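Local coordinates for cysteine synthase (Helicobacter pylori, PDB 6AHI), which catalyses the pyridoxal 5'-phosphate-dependent formation of L-cysteine from O-acetyl-L-serine and hydrogen sulfide, and also shows cystathionine beta-synthase activity, at residues I79-V84 and T92-P97; G240-S245 and A275-Q280; E56-G61 and I86-K91. One frame throughout, in Å; residues are numbered along the deposited sequence.

Contacts 1 and 3 are near neighbours, with centres about 14 Å apart on the same side of the chain's centre. Their segments adjoin and alternate along the chain: contact 1 packs helix 76-85 on strand 91-97, and contact 3 takes the loop between those two elements and sets it beside the end of helix 48-60. Contact 2 lies across the chain's centre, its own centre about 32 Å from that of contact 1 and about 38 Å from that of contact 3, in the region of the mixed sheet. The probable cofactor residues relate to contacts 1 and 2: the side chains of Leu-81 and Asn-76 are about 10 Å apart, those of Ile-244 and Ser-267 about 9 Å. Contact 3 is remote from the cofactor site.

Contact 1: residues I79-V84 and T92-P97; sequences IALALV and TIFVVP
Leu-81 and Phe-94 meet because each holds CG anti to its own carbonyl carbon (chi1 -76° and -58°), which sends the leucine off helix 76-85 toward the strand and the ring off strand 91-97 toward the helix. The two elements are the second half of a beta-alpha-beta unit whose first strand is 68-72. Their local axes run at 173°, nearly antiparallel, as expected where a helix returns the chain to the start of the next parallel strand. The axes approach to 9.2 Å, and of the residues in the gap Phe-94 gives the largest share of buried surface, 60 of 164 Å².

The far end of the ring does the touching. Phe-94 CZ comes to 3.6 Å from Leu-81 CB, approaching obliquely. On one flank CE1 reaches Leu-81 CD1 at 4.0 Å; on the other, CE2 lies 4.0 Å from Ala-82 CB. The ring end thus straddles two successive helix residues, and no hydrogen bond links the segments. Glu-71 of strand 68-72 touches both Leu-81 and Phe-94, while Met-108 of helix 102-110 also packs on the ring. All four touching residues are buried. At the start of the strand the packing is more distant: the methyl CG2 of Thr-92 stands 4.3 Å from the carbonyl oxygen O of Leu-81, and Thr-92 OG1 lies 4.4 Å from Ala-82 CB.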
# COMPACT_ATOMS: atom_id res chain seq x y z
N ILE A 79 -5.80 -0.95 12.98
CA ILE A 79 -4.73 -1.49 12.15
C ILE A 79 -3.39 -1.02 12.70
O ILE A 79 -2.45 -1.81 12.86
CB ILE A 79 -4.95 -1.12 10.68
CG1 ILE A 79 -6.21 -1.80 10.13
CG2 ILE A 79 -3.73 -1.45 9.84
CD1 ILE A 79 -6.62 -1.29 8.78
N ALA A 80 -3.29 0.30 12.97
CA ALA A 80 -2.06 0.92 13.41
C ALA A 80 -1.60 0.32 14.74
O ALA A 80 -0.42 -0.03 14.89
CB ALA A 80 -2.26 2.40 13.53
N LEU A 81 -2.54 0.18 15.68
CA LEU A 81 -2.18 -0.33 16.99
C LEU A 81 -1.76 -1.80 16.90
O LEU A 81 -0.78 -2.19 17.56
CB LEU A 81 -3.32 -0.12 17.98
CG LEU A 81 -3.46 1.32 18.45
CD1 LEU A 81 -4.77 1.51 19.20
CD2 LEU A 81 -2.28 1.73 19.32
N ALA A 82 -2.47 -2.59 16.08
CA ALA A 82 -2.16 -4.00 15.93
C ALA A 82 -0.76 -4.16 15.31
O ALA A 82 0.03 -4.98 15.77
CB ALA A 82 -3.21 -4.69 15.09
N LEU A 83 -0.46 -3.33 14.32
CA LEU A 83 0.84 -3.39 13.61
C LEU A 83 2.00 -3.10 14.58
O LEU A 83 2.97 -3.87 14.65
CB LEU A 83 0.80 -2.42 12.43
CG LEU A 83 2.06 -2.36 11.58
CD1 LEU A 83 2.42 -3.72 11.06
CD2 LEU A 83 1.86 -1.42 10.41
N VAL A 84 1.84 -2.06 15.40
CA VAL A 84 2.88 -1.61 16.30
C VAL A 84 2.99 -2.60 17.47
O VAL A 84 4.07 -2.84 17.96
CB VAL A 84 2.61 -0.17 16.77
CG1 VAL A 84 3.58 0.27 17.86
CG2 VAL A 84 2.65 0.81 15.61
N THR A 92 -4.08 -7.10 21.65
CA THR A 92 -4.97 -5.99 21.32
C THR A 92 -6.42 -6.51 21.18
O THR A 92 -6.64 -7.60 20.68
CB THR A 92 -4.54 -5.29 20.03
OG1 THR A 92 -4.53 -6.26 18.97
CG2 THR A 92 -3.17 -4.66 20.13
N ILE A 93 -7.38 -5.68 21.60
CA ILE A 93 -8.81 -5.93 21.40
C ILE A 93 -9.42 -4.67 20.77
O ILE A 93 -9.25 -3.58 21.30
CB ILE A 93 -9.52 -6.30 22.73
CG1 ILE A 93 -8.87 -7.49 23.43
CG2 ILE A 93 -10.99 -6.57 22.48
CD1 ILE A 93 -9.17 -7.57 24.91
N PHE A 94 -10.08 -4.82 19.62
CA PHE A 94 -10.75 -3.68 19.00
C PHE A 94 -12.27 -3.92 18.98
O PHE A 94 -12.75 -5.02 18.69
CB PHE A 94 -10.15 -3.39 17.62
CG PHE A 94 -8.68 -3.11 17.72
CD1 PHE A 94 -8.20 -2.05 18.48
CD2 PHE A 94 -7.76 -3.92 17.10
CE1 PHE A 94 -6.85 -1.80 18.59
CE2 PHE A 94 -6.40 -3.69 17.23
CZ PHE A 94 -5.95 -2.64 17.99
N VAL A 95 -13.00 -2.86 19.35
CA VAL A 95 -14.46 -2.88 19.33
C VAL A 95 -14.91 -2.04 18.13
O VAL A 95 -14.63 -0.85 18.05
CB VAL A 95 -15.06 -2.38 20.65
CG1 VAL A 95 -16.56 -2.66 20.68
CG2 VAL A 95 -14.37 -3.01 21.85
N VAL A 96 -15.57 -2.72 17.19
CA VAL A 96 -15.91 -2.17 15.89
C VAL A 96 -17.39 -2.43 15.63
O VAL A 96 -17.83 -3.57 15.74
CB VAL A 96 -15.05 -2.82 14.79
CG1 VAL A 96 -15.42 -2.30 13.41
CG2 VAL A 96 -13.56 -2.61 15.07
N PRO A 97 -18.16 -1.41 15.27
CA PRO A 97 -19.56 -1.59 14.91
C PRO A 97 -19.63 -2.57 13.74
O PRO A 97 -18.96 -2.37 12.79
CB PRO A 97 -19.94 -0.22 14.35
CG PRO A 97 -19.07 0.71 15.11
CD PRO A 97 -17.75 -0.02 15.20

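Contact 2: residues G240-S245 and A275-Q280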
# COMPACT_ATOMS: atom_id res chain seq x y z
N GLY A 240 -11.27 28.58 9.30
CA GLY A 240 -12.50 28.12 8.71
C GLY A 240 -12.57 26.61 8.62
O GLY A 240 -11.60 25.93 8.88
N PHE A 241 -13.80 26.12 8.37
CA PHE A 241 -14.09 24.75 8.02
C PHE A 241 -14.65 24.73 6.61
O PHE A 241 -15.33 25.67 6.19
CB PHE A 241 -15.09 24.12 8.99
CG PHE A 241 -14.61 24.14 10.41
CD1 PHE A 241 -13.61 23.28 10.83
CD2 PHE A 241 -15.11 25.05 11.32
CE1 PHE A 241 -13.12 23.34 12.13
CE2 PHE A 241 -14.64 25.08 12.62
CZ PHE A 241 -13.66 24.22 13.03
N GLU A 242 -14.33 23.67 5.88
CA GLU A 242 -14.80 23.47 4.54
C GLU A 242 -15.68 22.21 4.54
O GLU A 242 -15.19 21.14 4.94
CB GLU A 242 -13.57 23.42 3.62
CG GLU A 242 -13.89 23.57 2.15
CD GLU A 242 -14.31 24.96 1.69
OE1 GLU A 242 -13.50 25.88 1.78
OE2 GLU A 242 -15.48 25.12 1.26
N THR A 243 -16.94 22.35 4.10
CA THR A 243 -17.89 21.25 4.02
C THR A 243 -17.91 20.74 2.58
O THR A 243 -18.23 21.49 1.68
CB THR A 243 -19.32 21.65 4.40
OG1 THR A 243 -19.31 22.27 5.68
CG2 THR A 243 -20.28 20.49 4.43
N ILE A 244 -17.56 19.46 2.40
CA ILE A 244 -17.45 18.83 1.08
C ILE A 244 -18.57 17.81 0.92
O ILE A 244 -18.75 16.93 1.74
CB ILE A 244 -16.06 18.18 0.93
CG1 ILE A 244 -14.94 19.18 1.18
CG2 ILE A 244 -15.93 17.49 -0.41
CD1 ILE A 244 -14.96 20.37 0.26
N SER A 245 -19.33 17.96 -0.16
CA SER A 245 -20.36 16.97 -0.50
C SER A 245 -19.71 15.64 -0.88
O SER A 245 -18.55 15.61 -1.31
CB SER A 245 -21.22 17.49 -1.61
OG SER A 245 -20.49 17.59 -2.82
N ALA A 275 -8.45 21.78 -0.28
CA ALA A 275 -7.18 22.44 -0.51
C ALA A 275 -7.24 23.23 -1.82
O ALA A 275 -6.65 24.29 -1.90
CB ALA A 275 -6.07 21.44 -0.52
N LEU A 276 -7.93 22.71 -2.84
CA LEU A 276 -8.08 23.39 -4.12
C LEU A 276 -8.88 24.68 -3.95
O LEU A 276 -8.51 25.72 -4.49
CB LEU A 276 -8.78 22.41 -5.07
CG LEU A 276 -8.53 22.56 -6.55
CD1 LEU A 276 -7.02 22.54 -6.83
CD2 LEU A 276 -9.25 21.43 -7.30
N LYS A 277 -9.96 24.63 -3.16
CA LYS A 277 -10.76 25.82 -2.84
C LYS A 277 -9.94 26.85 -2.07
O LYS A 277 -9.98 28.07 -2.40
CB LYS A 277 -12.02 25.41 -2.07
CG LYS A 277 -13.03 24.69 -2.95
CD LYS A 277 -14.28 24.29 -2.20
CE LYS A 277 -15.09 23.32 -3.00
NZ LYS A 277 -16.33 22.97 -2.28
N GLU A 278 -9.12 26.39 -1.12
CA GLU A 278 -8.26 27.28 -0.39
C GLU A 278 -7.21 27.91 -1.34
O GLU A 278 -7.01 29.14 -1.30
CB GLU A 278 -7.69 26.57 0.84
CG GLU A 278 -6.63 27.36 1.60
CD GLU A 278 -7.11 28.52 2.48
OE1 GLU A 278 -8.27 28.94 2.35
OE2 GLU A 278 -6.28 29.04 3.28
N ALA A 279 -6.53 27.10 -2.16
CA ALA A 279 -5.51 27.66 -3.08
C ALA A 279 -6.14 28.73 -3.99
O ALA A 279 -5.53 29.77 -4.25
CB ALA A 279 -4.85 26.59 -3.91
N GLN A 280 -7.39 28.47 -4.42
CA GLN A 280 -8.06 29.34 -5.38
C GLN A 280 -8.42 30.69 -4.75
O GLN A 280 -8.61 31.63 -5.49
CB GLN A 280 -9.28 28.65 -5.98
CG GLN A 280 -8.90 27.66 -7.07
CD GLN A 280 -10.05 26.80 -7.52
OE1 GLN A 280 -11.13 26.83 -6.94
NE2 GLN A 280 -9.83 26.03 -8.58
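Lys-277, with 62 Å² buried, dominates this contact, followed by Glu-242 (34 Å²) and Ile-244 (19 Å²). The lysine leaves its helix as an extended chain, all its torsions beyond chi1 being close to 180°, and so reaches from the helix past Glu-242 to the end of Ile-244. Glu-242 crosses it at mid-length. Its CG is anti to the backbone N (chi1 -165°), and a bend at chi2 of 72° turns the carboxylate onto the lysine methylenes.

The evidence points to packing against the aliphatic part of the lysine more than to charge pairing. Glu-242 OE2 sits 3.8 Å from Lys-277 CD, whereas OE2 and Lys-277 NZ are 4.2 Å apart, beyond a salt bridge, although some electrostatic attraction probably remains. Each charge has a nearer partner: Glu-242 OE1 forms a salt bridge with Arg-281, and Lys-277 NZ forms one with Glu-248. Farther along, Ile-244 and Lys-277 meet tip to tip, with CD1 3.9 Å from NZ, so a methyl abuts the ammonium group.

Ser-245, at the N-cap of helix 246-260, hydrogen-bonds through OG to the backbone N of Glu-248, whose carboxylate also forms the salt bridge with Lys-277. Strand 240-244, outermost in the mixed sheet within this chain, is hydrogen-bonded to strand 200-206, and helix 266-281 packs against Glu-242 and Ile-244 through Ala-274 and Val-273 as well as Lys-277.

Contact 3: residues E56-G61 and I86-K91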
# COMPACT_ATOMS: atom_id res chain seq x y z
N GLU A 56 5.01 5.98 24.08
CA GLU A 56 4.86 6.83 25.26
C GLU A 56 4.27 6.04 26.42
O GLU A 56 4.62 6.30 27.55
CB GLU A 56 4.00 8.07 24.96
CG GLU A 56 4.68 9.01 23.98
CD GLU A 56 6.11 9.43 24.33
OE1 GLU A 56 6.31 10.03 25.41
OE2 GLU A 56 7.02 9.15 23.51
N GLY A 57 3.38 5.09 26.12
CA GLY A 57 2.79 4.20 27.14
C GLY A 57 3.86 3.45 27.93
O GLY A 57 3.77 3.35 29.17
N PHE A 58 4.86 2.91 27.22
CA PHE A 58 6.00 2.26 27.86
C PHE A 58 6.79 3.27 28.71
O PHE A 58 7.28 2.92 29.77
CB PHE A 58 6.89 1.56 26.82
CG PHE A 58 6.45 0.17 26.43
CD1 PHE A 58 6.59 -0.89 27.32
CD2 PHE A 58 5.90 -0.08 25.18
CE1 PHE A 58 6.19 -2.17 26.96
CE2 PHE A 58 5.50 -1.36 24.82
CZ PHE A 58 5.65 -2.40 25.71
N LYS A 59 6.83 4.50 28.23
CA LYS A 59 7.61 5.57 28.87
C LYS A 59 6.96 6.02 30.19
O LYS A 59 7.70 6.25 31.13
CB LYS A 59 7.63 6.76 27.91
CG LYS A 59 8.99 7.39 27.71
CD LYS A 59 10.10 6.40 27.60
CE LYS A 59 10.99 6.65 26.41
NZ LYS A 59 10.69 7.95 25.76
N THR A 60 5.64 6.13 30.21
CA THR A 60 4.90 6.62 31.40
C THR A 60 4.53 5.47 32.33
O THR A 60 4.11 5.73 33.45
CB THR A 60 3.54 7.17 30.99
OG1 THR A 60 2.84 6.09 30.39
CG2 THR A 60 3.61 8.34 30.04
N GLY A 61 4.65 4.23 31.86
CA GLY A 61 4.25 3.10 32.70
C GLY A 61 2.80 2.75 32.47
O GLY A 61 2.31 1.87 33.15
N ILE A 86 2.94 -5.74 17.50
CA ILE A 86 3.69 -6.96 17.12
C ILE A 86 5.11 -6.94 17.70
O ILE A 86 5.55 -7.92 18.29
CB ILE A 86 3.68 -7.15 15.59
CG1 ILE A 86 2.26 -7.50 15.13
CG2 ILE A 86 4.69 -8.21 15.19
CD1 ILE A 86 2.08 -7.55 13.64
N LYS A 87 5.81 -5.81 17.56
CA LYS A 87 7.21 -5.73 17.95
C LYS A 87 7.37 -6.12 19.42
O LYS A 87 8.29 -6.83 19.75
CB LYS A 87 7.77 -4.33 17.71
CG LYS A 87 9.25 -4.16 18.04
CD LYS A 87 9.77 -2.77 17.73
CE LYS A 87 11.24 -2.59 18.07
NZ LYS A 87 11.75 -1.28 17.59
N HIS A 88 6.45 -5.66 20.28
CA HIS A 88 6.55 -5.90 21.74
C HIS A 88 5.60 -7.02 22.18
O HIS A 88 5.39 -7.17 23.37
CB HIS A 88 6.31 -4.62 22.55
CG HIS A 88 7.00 -3.41 22.00
ND1 HIS A 88 6.39 -2.58 21.07
CD2 HIS A 88 8.25 -2.93 22.18
CE1 HIS A 88 7.22 -1.60 20.74
NE2 HIS A 88 8.38 -1.81 21.40
N HIS A 89 5.05 -7.79 21.24
CA HIS A 89 4.20 -8.95 21.51
C HIS A 89 3.00 -8.57 22.40
O HIS A 89 2.59 -9.36 23.22
CB HIS A 89 5.04 -10.09 22.14
CG HIS A 89 6.11 -10.66 21.26
ND1 HIS A 89 5.93 -11.82 20.54
CD2 HIS A 89 7.36 -10.24 20.97
CE1 HIS A 89 7.02 -12.08 19.83
NE2 HIS A 89 7.91 -11.12 20.08
N LEU A 90 2.43 -7.38 22.23
CA LEU A 90 1.26 -6.96 23.01
C LEU A 90 -0.02 -7.53 22.36
O LEU A 90 -0.21 -7.44 21.16
CB LEU A 90 1.17 -5.44 23.05
CG LEU A 90 2.31 -4.71 23.75
CD1 LEU A 90 2.08 -3.19 23.72
CD2 LEU A 90 2.46 -5.19 25.19
N LYS A 91 -0.94 -8.00 23.20
CA LYS A 91 -2.31 -8.35 22.76
C LYS A 91 -3.16 -7.07 22.62
O LYS A 91 -2.99 -6.10 23.37
CB LYS A 91 -2.98 -9.33 23.73
CG LYS A 91 -2.42 -10.75 23.71
CD LYS A 91 -2.44 -11.39 22.34
CE LYS A 91 -1.97 -12.82 22.38
NZ LYS A 91 -1.77 -13.38 21.02
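Thr-60 N donates a 2.9 Å hydrogen bond to Glu-56 O in the last turn of helix 48-60; from within that turn Phe-58 projects toward the loop 86-91. Its CG is anti to its carbonyl carbon (chi1 -85°), which carries the ring toward His-88. Phe-58 supplies 72 of the 125 Å² buried, and the contact holds no hydrogen bond between the segments. Phe-58 CE2 lies over one face of the His-88 imidazole, nearest to CG at 3.8 Å and displaced toward the ring's rim. Lys-87 CB lies over the opposite face, also toward the rim, so the imidazole has a neighbour on each face. The two aromatic planes meet at 47° with centroids 5.0 Å apart, an oblique aromatic pair. Leu-90 and Phe-58 extend toward each other from opposite directions, Leu-90 CD1 touching Phe-58 CE2 at 4.0 Å. Ile-63 packs on both, extending this small apolar cluster.

His-88 and Leu-90 flank His-89 in the sequence. With His-89 at positive phi (56°) as C-prime residue, the bonds from Leu-90 N to Ala-85 O and from His-89 N to Ile-86 O (3.0 Å) make the Schellman motif that ends helix 76-85.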